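Local coordinates for ankyrin repeat domain protein (Legionella pneumophila subsp. pneumophila, PDB 6MCA) that is a Legionella effector with ankyrin repeats and a cysteine protease-like region, and probably acts in the host cell by engaging LARP7 of the 7SK snRNP complex, at residues N28-H33 against A63-I68; W277-R282 against Y320-I325. One frame throughout, in Å; residues are numbered along the deposited sequence. Where two conformers were deposited one is given.

Contact 1 (N28-H33 against A63-I68); sequences NDIISH and AITRQI. With TLA (L(+)-tartaric acid), chain C.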
loop_
_atom_site.group_PDB
_atom_site.type_symbol
_atom_site.label_atom_id
_atom_site.label_comp_id
_atom_site.label_asym_id
_atom_site.label_seq_id
_atom_site.Cartn_x
_atom_site.Cartn_y
_atom_site.Cartn_z
ATOM N N ASN A 28 -9.167 2.532 28.939
ATOM C CA ASN A 28 -8.227 3.424 29.608
ATOM C C ASN A 28 -7.353 2.671 30.603
ATOM O O ASN A 28 -6.191 3.039 30.807
ATOM C CB ASN A 28 -8.979 4.558 30.306
ATOM C CG ASN A 28 -9.667 5.492 29.324
ATOM O OD1 ASN A 28 -9.250 5.620 28.173
ATOM N ND2 ASN A 28 -10.726 6.152 29.779
ATOM N N ASP A 29 -7.890 1.620 31.229
ATOM C CA ASP A 29 -7.072 0.771 32.090
ATOM C C ASP A 29 -5.978 0.079 31.287
ATOM O O ASP A 29 -4.812 0.046 31.699
ATOM C CB ASP A 29 -7.950 -0.266 32.795
ATOM C CG ASP A 29 -8.799 0.336 33.895
ATOM O OD1 ASP A 29 -8.603 1.525 34.221
ATOM O OD2 ASP A 29 -9.665 -0.385 34.437
ATOM N N ILE A 30 -6.342 -0.480 30.134
ATOM C CA ILE A 30 -5.376 -1.194 29.303
ATOM C C ILE A 30 -4.313 -0.237 28.776
ATOM O O ILE A 30 -3.114 -0.537 28.809
ATOM C CB ILE A 30 -6.101 -1.927 28.160
ATOM C CG1 ILE A 30 -6.927 -3.091 28.715
ATOM C CG2 ILE A 30 -5.113 -2.414 27.112
ATOM C CD1 ILE A 30 -7.769 -3.797 27.672
ATOM N N ILE A 31 -4.736 0.932 28.293
ATOM C CA ILE A 31 -3.792 1.906 27.749
ATOM C C ILE A 31 -2.824 2.375 28.828
ATOM O O ILE A 31 -1.634 2.591 28.566
ATOM C CB ILE A 31 -4.558 3.084 27.114
ATOM C CG1 ILE A 31 -5.300 2.621 25.860
ATOM C CG2 ILE A 31 -3.615 4.231 26.779
ATOM C CD1 ILE A 31 -6.475 3.497 25.492
ATOM N N SER A 32 -3.309 2.520 30.060
ATOM C CA SER A 32 -2.479 2.952 31.178
ATOM C C SER A 32 -1.701 1.808 31.819
ATOM O O SER A 32 -1.099 2.013 32.879
ATOM C CB SER A 32 -3.343 3.647 32.234
ATOM O OG SER A 32 -3.959 4.806 31.701
ATOM N N HIS A 33 -1.713 0.621 31.210
ATOM C CA HIS A 33 -0.951 -0.536 31.682
ATOM C C HIS A 33 -1.404 -1.008 33.061
ATOM O O HIS A 33 -0.630 -1.615 33.805
ATOM C CB HIS A 33 0.555 -0.251 31.682
ATOM C CG HIS A 33 1.154 -0.176 30.312
ATOM N ND1 HIS A 33 2.213 -0.964 29.919
ATOM C CD2 HIS A 33 0.842 0.596 29.243
ATOM C CE1 HIS A 33 2.526 -0.685 28.666
ATOM N NE2 HIS A 33 1.710 0.259 28.233
ATOM N N ALA A 63 -3.415 -6.135 22.223
ATOM C CA ALA A 63 -2.517 -6.378 21.098
ATOM C C ALA A 63 -1.806 -5.097 20.674
ATOM O O ALA A 63 -0.598 -5.107 20.411
ATOM C CB ALA A 63 -3.293 -6.978 19.926
ATOM N N ILE A 64 -2.540 -3.984 20.609
ATOM C CA ILE A 64 -1.947 -2.713 20.202
ATOM C C ILE A 64 -0.890 -2.269 21.205
ATOM O O ILE A 64 0.175 -1.766 20.826
ATOM C CB ILE A 64 -3.046 -1.648 20.023
ATOM C CG1 ILE A 64 -3.877 -1.939 18.772
ATOM C CG2 ILE A 64 -2.441 -0.252 19.948
ATOM C CD1 ILE A 64 -4.979 -0.932 18.525
ATOM N N THR A 65 -1.157 -2.458 22.496
ATOM C CA THR A 65 -0.244 -2.009 23.539
ATOM C C THR A 65 0.741 -3.083 23.989
ATOM O O THR A 65 1.503 -2.840 24.931
ATOM C CB THR A 65 -1.037 -1.499 24.747
ATOM O OG1 THR A 65 -1.887 -2.543 25.239
ATOM C CG2 THR A 65 -1.888 -0.300 24.356
ATOM N N ARG A 66 0.740 -4.256 23.348
ATOM C CA ARG A 66 1.700 -5.326 23.637
ATOM C C ARG A 66 1.622 -5.793 25.089
ATOM O O ARG A 66 2.636 -6.142 25.699
ATOM C CB ARG A 66 3.131 -4.898 23.299
ATOM C CG ARG A 66 3.334 -4.378 21.891
ATOM C CD ARG A 66 4.688 -3.696 21.778
ATOM N NE ARG A 66 4.981 -3.267 20.415
ATOM C CZ ARG A 66 5.673 -3.988 19.541
ATOM N NH1 ARG A 66 6.145 -5.178 19.887
ATOM N NH2 ARG A 66 5.895 -3.518 18.320
ATOM N N GLN A 67 0.414 -5.784 25.652
ATOM C CA GLN A 67 0.173 -6.163 27.044
ATOM C C GLN A 67 -0.275 -7.619 27.059
ATOM O O GLN A 67 -1.455 -7.921 26.859
ATOM C CB GLN A 67 -0.869 -5.248 27.676
ATOM C CG GLN A 67 -0.395 -3.821 27.876
ATOM C CD GLN A 67 0.382 -3.646 29.163
ATOM O OE1 GLN A 67 -0.162 -3.201 30.172
ATOM N NE2 GLN A 67 1.659 -4.004 29.138
ATOM N N ILE A 68 0.671 -8.524 27.312
ATOM C CA ILE A 68 0.383 -9.945 27.158
ATOM C C ILE A 68 -0.329 -10.518 28.383
ATOM O O ILE A 68 -1.133 -11.447 28.250
ATOM C CB ILE A 68 1.679 -10.713 26.835
ATOM C CG1 ILE A 68 1.362 -12.141 26.384
ATOM C CG2 ILE A 68 2.632 -10.707 28.025
ATOM C CD1 ILE A 68 2.400 -12.731 25.457
HETATM O O1 TLA C . 1.334 1.275 25.349
HETATM O O11 TLA C . 1.699 1.513 23.210
HETATM C C1 TLA C . 2.019 1.018 24.323
HETATM C C2 TLA C . 3.239 0.105 24.427
HETATM O O2 TLA C . 3.237 -0.537 25.671
HETATM C C3 TLA C . 4.514 0.932 24.283
HETATM O O3 TLA C . 4.930 1.376 25.545
HETATM C C4 TLA C . 5.609 0.068 23.661
HETATM O O4 TLA C . 6.588 -0.304 24.359
HETATM O O41 TLA C . 5.531 -0.273 22.452
#
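His-33 and Gln-67 make the tightest part of this contact, and they make it on the solvent side. His-33, at the positive-phi position of the Schellman motif that ends helix 26-31, extends its exposed imidazole past Gln-67, whose CD lies over one ring face near the rim, 3.3 Å above the plane. Ring and amide planes are 44° apart, so this is no flat stack. Gln-67 OE1 comes within 3.2 Å of His-33 CA and is hydrogen-bonded to a glycerol, probably from the crystallisation liquor. Although His-33 ND1 and Gln-67 NE2 are 3.2 Å apart, the angle is too poor for a hydrogen bond, and the glutamine has a second conformer. A tartrate, probably from crystallisation, links the two segments. His-33 NE2 gives its TLA O1 a nearly straight bond (3.1 Å, 167°), and hydroxyl O2 of the same tartrate donates to Thr-65 O. The buried side is less close: Ile-30 CG2 rests 3.7 Å from Thr-65 OG1, the same hydroxyl that, set between backbone N and carbonyl carbon (chi1 58°), bonds Glu-61 O one turn back. Deeper in, Ile-30 also touches Pro-58 and Cys-62, setting helix 26-31 against helix 58-65, which in turn meets Trp-94 of helix 91-97 through Ala-63 and Ile-64.

Contact 2 (W277-R282 against Y320-I325); sequences WAKIDR and YYHQMI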
loop_
_atom_site.group_PDB
_atom_site.type_symbol
_atom_site.label_atom_id
_atom_site.label_comp_id
_atom_site.label_asym_id
_atom_site.label_seq_id
_atom_site.Cartn_x
_atom_site.Cartn_y
_atom_site.Cartn_z
ATOM N N TRP A 277 12.332 21.410 2.158
ATOM C CA TRP A 277 10.991 20.877 2.345
ATOM C C TRP A 277 10.340 20.760 0.976
ATOM O O TRP A 277 10.612 21.567 0.090
ATOM C CB TRP A 277 10.176 21.789 3.273
ATOM C CG TRP A 277 8.751 21.388 3.501
ATOM C CD1 TRP A 277 7.672 21.716 2.731
ATOM C CD2 TRP A 277 8.242 20.611 4.593
ATOM N NE1 TRP A 277 6.525 21.182 3.270
ATOM C CE2 TRP A 277 6.848 20.499 4.413
ATOM C CE3 TRP A 277 8.831 19.993 5.701
ATOM C CZ2 TRP A 277 6.035 19.795 5.301
ATOM C CZ3 TRP A 277 8.021 19.293 6.581
ATOM C CH2 TRP A 277 6.639 19.200 6.375
ATOM N N ALA A 278 9.508 19.744 0.785
ATOM C CA ALA A 278 8.917 19.511 -0.524
ATOM C C ALA A 278 7.480 19.053 -0.368
ATOM O O ALA A 278 7.193 18.168 0.443
ATOM C CB ALA A 278 9.710 18.468 -1.318
ATOM N N LYS A 279 6.593 19.653 -1.156
ATOM C CA LYS A 279 5.195 19.256 -1.231
ATOM C C LYS A 279 4.930 18.605 -2.581
ATOM O O LYS A 279 5.311 19.149 -3.629
ATOM C CB LYS A 279 4.263 20.451 -1.023
ATOM C CG LYS A 279 2.787 20.085 -1.098
ATOM C CD LYS A 279 1.900 21.205 -0.584
ATOM C CE LYS A 279 2.024 22.444 -1.448
ATOM N NZ LYS A 279 1.033 23.487 -1.061
ATOM N N ILE A 280 4.279 17.444 -2.541
ATOM C CA ILE A 280 3.946 16.641 -3.708
ATOM C C ILE A 280 2.443 16.411 -3.676
ATOM O O ILE A 280 1.925 15.747 -2.763
ATOM C CB ILE A 280 4.699 15.305 -3.723
ATOM C CG1 ILE A 280 6.203 15.531 -3.554
ATOM C CG2 ILE A 280 4.392 14.538 -5.000
ATOM C CD1 ILE A 280 6.958 14.290 -3.135
ATOM N N ASP A 281 1.744 16.965 -4.668
ATOM C CA ASP A 281 0.308 16.756 -4.838
ATOM C C ASP A 281 0.030 16.862 -6.336
ATOM O O ASP A 281 -0.064 17.969 -6.875
ATOM C CB ASP A 281 -0.502 17.771 -4.042
ATOM C CG ASP A 281 -1.995 17.498 -4.093
ATOM O OD1 ASP A 281 -2.402 16.485 -4.704
ATOM O OD2 ASP A 281 -2.766 18.297 -3.520
ATOM N N ARG A 282 -0.092 15.713 -6.993
ATOM C CA ARG A 282 -0.290 15.652 -8.435
ATOM C C ARG A 282 -1.757 15.743 -8.835
ATOM O O ARG A 282 -2.076 15.577 -10.017
ATOM C CB ARG A 282 0.323 14.364 -8.990
ATOM C CG ARG A 282 1.774 14.160 -8.590
ATOM C CD ARG A 282 2.243 12.743 -8.882
ATOM N NE ARG A 282 2.373 12.491 -10.315
ATOM C CZ ARG A 282 3.028 11.457 -10.833
ATOM N NH1 ARG A 282 3.099 11.306 -12.148
ATOM N NH2 ARG A 282 3.618 10.577 -10.035
ATOM N N TYR A 320 -4.556 23.991 6.636
ATOM C CA TYR A 320 -3.357 23.714 7.419
ATOM C C TYR A 320 -2.206 23.273 6.524
ATOM O O TYR A 320 -1.085 23.783 6.639
ATOM C CB TYR A 320 -3.655 22.649 8.476
ATOM C CG TYR A 320 -2.423 22.140 9.194
ATOM C CD1 TYR A 320 -1.904 22.821 10.286
ATOM C CD2 TYR A 320 -1.780 20.979 8.780
ATOM C CE1 TYR A 320 -0.779 22.365 10.945
ATOM C CE2 TYR A 320 -0.652 20.515 9.433
ATOM C CZ TYR A 320 -0.158 21.211 10.515
ATOM O OH TYR A 320 0.963 20.754 11.171
ATOM N N TYR A 321 -2.464 22.326 5.621
ATOM C CA TYR A 321 -1.402 21.754 4.805
ATOM C C TYR A 321 -0.997 22.644 3.640
ATOM O O TYR A 321 0.101 22.468 3.103
ATOM C CB TYR A 321 -1.824 20.381 4.275
ATOM C CG TYR A 321 -1.984 19.341 5.357
ATOM C CD1 TYR A 321 -0.886 18.897 6.084
ATOM C CD2 TYR A 321 -3.230 18.806 5.655
ATOM C CE1 TYR A 321 -1.026 17.949 7.081
ATOM C CE2 TYR A 321 -3.379 17.856 6.648
ATOM C CZ TYR A 321 -2.275 17.431 7.357
ATOM O OH TYR A 321 -2.419 16.486 8.346
ATOM N N HIS A 322 -1.841 23.590 3.234
ATOM C CA HIS A 322 -1.535 24.421 2.079
ATOM C C HIS A 322 -1.205 25.866 2.431
ATOM O O HIS A 322 -0.957 26.663 1.521
ATOM C CB HIS A 322 -2.697 24.383 1.081
ATOM C CG HIS A 322 -2.808 23.085 0.343
ATOM N ND1 HIS A 322 -1.979 22.755 -0.707
ATOM C CD2 HIS A 322 -3.644 22.034 0.508
ATOM C CE1 HIS A 322 -2.302 21.556 -1.160
ATOM N NE2 HIS A 322 -3.309 21.096 -0.439
ATOM N N GLN A 323 -1.175 26.226 3.714
ATOM C CA GLN A 323 -0.876 27.607 4.074
ATOM C C GLN A 323 -0.262 27.735 5.463
ATOM O O GLN A 323 0.760 28.409 5.630
ATOM C CB GLN A 323 -2.142 28.463 3.985
ATOM C CG GLN A 323 -1.901 29.942 4.231
ATOM C CD GLN A 323 -2.112 30.337 5.678
ATOM O OE1 GLN A 323 -3.155 30.048 6.267
ATOM N NE2 GLN A 323 -1.121 31.001 6.260
ATOM N N MET A 324 -0.883 27.107 6.466
ATOM C CA MET A 324 -0.426 27.278 7.845
ATOM C C MET A 324 1.012 26.805 8.022
ATOM O O MET A 324 1.812 27.467 8.697
ATOM C CB MET A 324 -1.354 26.534 8.805
ATOM C CG MET A 324 -2.740 27.146 8.935
ATOM S SD MET A 324 -3.759 26.302 10.163
ATOM C CE MET A 324 -2.693 26.382 11.601
ATOM N N ILE A 325 1.362 25.664 7.423
ATOM C CA ILE A 325 2.714 25.139 7.589
ATOM C C ILE A 325 3.730 26.018 6.868
ATOM O O ILE A 325 4.870 26.161 7.328
ATOM C CB ILE A 325 2.788 23.674 7.119
ATOM C CG1 ILE A 325 2.473 23.557 5.627
ATOM C CG2 ILE A 325 1.834 22.807 7.932
ATOM C CD1 ILE A 325 2.731 22.179 5.058
HETATM O O HOH W 1 1.922 23.997 1.750
#
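Lys-279 reaches from its strand to His-322 on the facing helix, and its side chain can be followed atom by atom. CB points toward the helix, and CG continues anti to the backbone N, which carries the chain away from the strand; neither carbon comes within 4.2 Å of the helical segment. CD comes 4.2 Å from His-322 ND1, with Tyr-321 O a little farther. A turn about the CG-CD bond (chi3 64°) places CE 4.1 Å from His-322 ND1, and the extended last step sets NZ at the imidazole. There NZ donates to His-322 ND1 at 3.1 Å, approaching 27° out of the ring plane. The same ammonium gives a second bond to a water, which passes it on to Tyr-321 O, and forms a salt bridge with Glu-289, so several partners fix its position.

The strand belongs to a five-stranded antiparallel sheet, consistent with the cysteine protease-like character of this effector. Helix 318-329 packs on one face of it, while Ala-278 and Ile-280 turn the other way to helix 355-364. Strand 277-280 and helix 320-325 run nearly antiparallel, their directions 152° apart and their axes 11.2 Å from each other.

To one side of the lysine, the Trp-277 indole brings CZ2 to within 4.1 Å of Ile-325 CD1, an apolar contact in which the side chains cross at about a right angle. To the other, carboxylate oxygen OD2 of Asp-281 lies near the plane of the His-322 ring at its edge, 4.1 Å from CE1. The helix carries a wider pi-type turn here, closed by Ile-325 N to Tyr-320 O.

How the contacts relate
Contact 1 closes before contact 2 opens along the chain, and the two share no helix, strand or sheet. Their centres are 35 Å apart and their nearest atoms about 20 Å, so neither touches the other. Contact 1 joins helices 26-31 and 58-65 in the N-terminal helical array, which continues into the predicted ankyrin repeat. Contact 2 lies much later, where helix 318-329 is laid on the five-stranded antiparallel sheet, which probably forms part of the cysteine protease-like region. They illustrate two ways of building up a protein, helix against helix and helix against sheet, with a helical N-terminal array and a sheet-containing region joined in one chain.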